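7beta-hydroxysteroid dehydrogenase (Collinsella aerofaciens, PDB 5FYD) catalyses the NADPH-dependent reduction of the 7-oxo group of 7-oxolithocholate to give ursodeoxycholate, as a homodimeric short-chain dehydrogenase/reductase. Local coordinates at residues I184-T189 / E215-E220. Numbering follows the deposited sequence.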
loop_
_atom_site.group_PDB
_atom_site.type_symbol
_atom_site.label_atom_id
_atom_site.label_comp_id
_atom_site.label_asym_id
_atom_site.label_seq_id
_atom_site.Cartn_x
_atom_site.Cartn_y
_atom_site.Cartn_z
ATOM N N ILE A 184 10.817 -18.704 6.777
ATOM C CA ILE A 184 9.462 -18.457 7.254
ATOM C C ILE A 184 8.707 -17.796 6.107
ATOM O O ILE A 184 9.135 -16.761 5.597
ATOM C CB ILE A 184 9.410 -17.624 8.548
ATOM C CG1 ILE A 184 7.948 -17.483 9.017
ATOM C CG2 ILE A 184 10.049 -16.239 8.417
ATOM C CD1 ILE A 184 7.618 -18.255 10.251
ATOM N N THR A 185 7.576 -18.384 5.741
ATOM C CA THR A 185 6.761 -17.929 4.629
ATOM C C THR A 185 5.539 -17.176 5.169
ATOM O O THR A 185 4.738 -17.739 5.927
ATOM C CB THR A 185 6.346 -19.127 3.758
ATOM O OG1 THR A 185 7.523 -19.689 3.141
ATOM C CG2 THR A 185 5.378 -18.706 2.702
ATOM N N LEU A 186 5.411 -15.905 4.787
ATOM C CA LEU A 186 4.390 -15.021 5.343
ATOM C C LEU A 186 3.215 -14.918 4.405
ATOM O O LEU A 186 3.370 -14.996 3.198
ATOM C CB LEU A 186 4.951 -13.631 5.539
ATOM C CG LEU A 186 6.248 -13.544 6.349
ATOM C CD1 LEU A 186 6.604 -12.082 6.599
ATOM C CD2 LEU A 186 6.147 -14.337 7.629
ATOM N N GLY A 187 2.040 -14.708 4.975
ATOM C CA GLY A 187 0.880 -14.356 4.206
ATOM C C GLY A 187 0.662 -12.872 4.417
ATOM O O GLY A 187 1.597 -12.094 4.582
ATOM N N THR A 188 -0.591 -12.483 4.466
ATOM C CA THR A 188 -0.934 -11.091 4.686
ATOM C C THR A 188 -0.562 -10.684 6.113
ATOM O O THR A 188 -0.913 -11.368 7.072
ATOM C CB THR A 188 -2.416 -10.896 4.370
ATOM O OG1 THR A 188 -2.622 -11.325 3.018
ATOM C CG2 THR A 188 -2.836 -9.462 4.549
ATOM N N THR A 189 0.216 -9.615 6.211
ATOM C CA THR A 189 0.829 -9.180 7.447
ATOM C C THR A 189 0.421 -7.725 7.705
ATOM O O THR A 189 0.362 -6.926 6.781
ATOM C CB THR A 189 2.363 -9.271 7.339
ATOM O OG1 THR A 189 2.750 -10.618 6.986
ATOM C CG2 THR A 189 3.017 -8.871 8.643
ATOM N N GLU A 215 5.354 -9.047 14.729
ATOM C CA GLU A 215 5.895 -9.678 15.930
ATOM C C GLU A 215 5.539 -11.145 16.065
ATOM O O GLU A 215 6.387 -11.928 16.478
ATOM C CB GLU A 215 5.474 -8.927 17.191
ATOM C CG GLU A 215 6.312 -7.685 17.391
ATOM C CD GLU A 215 5.897 -6.847 18.582
ATOM O OE1 GLU A 215 5.235 -7.372 19.513
ATOM O OE2 GLU A 215 6.256 -5.652 18.577
ATOM N N GLU A 216 4.301 -11.523 15.746
ATOM C CA GLU A 216 3.887 -12.922 15.862
ATOM C C GLU A 216 4.589 -13.794 14.821
ATOM O O GLU A 216 4.934 -14.948 15.101
ATOM C CB GLU A 216 2.358 -13.041 15.796
ATOM C CG GLU A 216 1.727 -12.691 17.137
ATOM C CD GLU A 216 0.545 -11.766 17.013
ATOM O OE1 GLU A 216 -0.166 -11.854 15.988
ATOM O OE2 GLU A 216 0.352 -10.939 17.937
ATOM N N CYS A 217 4.836 -13.233 13.632
ATOM C CA CYS A 217 5.613 -13.934 12.601
ATOM C C CYS A 217 7.042 -14.203 13.068
ATOM O O CYS A 217 7.542 -15.327 12.961
ATOM C CB CYS A 217 5.704 -13.131 11.321
ATOM S SG CYS A 217 4.089 -12.894 10.545
ATOM N N VAL A 218 7.692 -13.157 13.575
ATOM C CA VAL A 218 9.050 -13.303 14.101
ATOM C C VAL A 218 9.119 -14.227 15.316
ATOM O O VAL A 218 10.042 -15.033 15.436
ATOM C CB VAL A 218 9.672 -11.924 14.373
ATOM C CG1 VAL A 218 10.997 -12.047 15.091
ATOM C CG2 VAL A 218 9.867 -11.192 13.048
ATOM N N ASP A 219 8.141 -14.117 16.222
ATOM C CA ASP A 219 8.081 -15.023 17.357
ATOM C C ASP A 219 7.992 -16.491 16.913
ATOM O O ASP A 219 8.739 -17.337 17.419
ATOM C CB ASP A 219 6.922 -14.672 18.294
ATOM C CG ASP A 219 7.243 -13.484 19.198
ATOM O OD1 ASP A 219 8.433 -13.111 19.320
ATOM O OD2 ASP A 219 6.295 -12.933 19.797
ATOM N N GLU A 220 7.132 -16.782 15.941
ATOM C CA GLU A 220 7.027 -18.155 15.445
ATOM C C GLU A 220 8.333 -18.628 14.787
ATOM O O GLU A 220 8.788 -19.740 15.039
ATOM C CB GLU A 220 5.859 -18.314 14.474
ATOM C CG GLU A 220 5.721 -19.747 14.007
ATOM C CD GLU A 220 4.458 -20.018 13.199
ATOM O OE1 GLU A 220 3.692 -19.088 12.881
ATOM O OE2 GLU A 220 4.250 -21.193 12.877
#
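Glu220 reaches Ile184 with its methylene chain while several groups grip its carboxylate: OE2 forms salt bridges with Lys224 and Lys238, and OE1 accepts a hydrogen bond from Gly234 N. The contact belongs to the Rossmann fold of the short-chain dehydrogenases, where helix 214-224 packs on the C-terminal end of strand 179-186; the axes of 184-186 and 215-220 run nearly antiparallel (159°) and approach to 9.6 Å. Glutamate suits this border: its CG lies 4.5 Å from Ile184 CD1, an apolar approach, while the acid end meets the lysines. Ile184 points toward the helix; CG1 stands anti to the backbone N (chi1 -177°), and CD1 comes to 4.0 Å from the carbonyl O of Cys217, a van der Waals contact. It also packs on Ile139 and Val231, on the two flanking strands, as befits a branched apolar residue in the sheet.

Cys217 occupies the middle of the interface, a small side chain, consistent with the 7.4 Å between its CA and that of Leu186. One methyl of Leu186, CD2, touches both Cys217 CB and SG, at 3.9 Å for CB. The side chain of Leu186 also packs on Val20, a residue of the NADP(+) site, so a bulky apolar leucine fits between helix and cofactor-binding segment. Beyond the strand, Thr189 OG1 donates a 3.0 Å hydrogen bond to Gly187 O, from 43° above the carbonyl plane, linking the two residues across Thr188. Cys217 SG approaches that hydroxyl only loosely; its nearer neighbour is Leu186 CD2, 3.8 Å from SG.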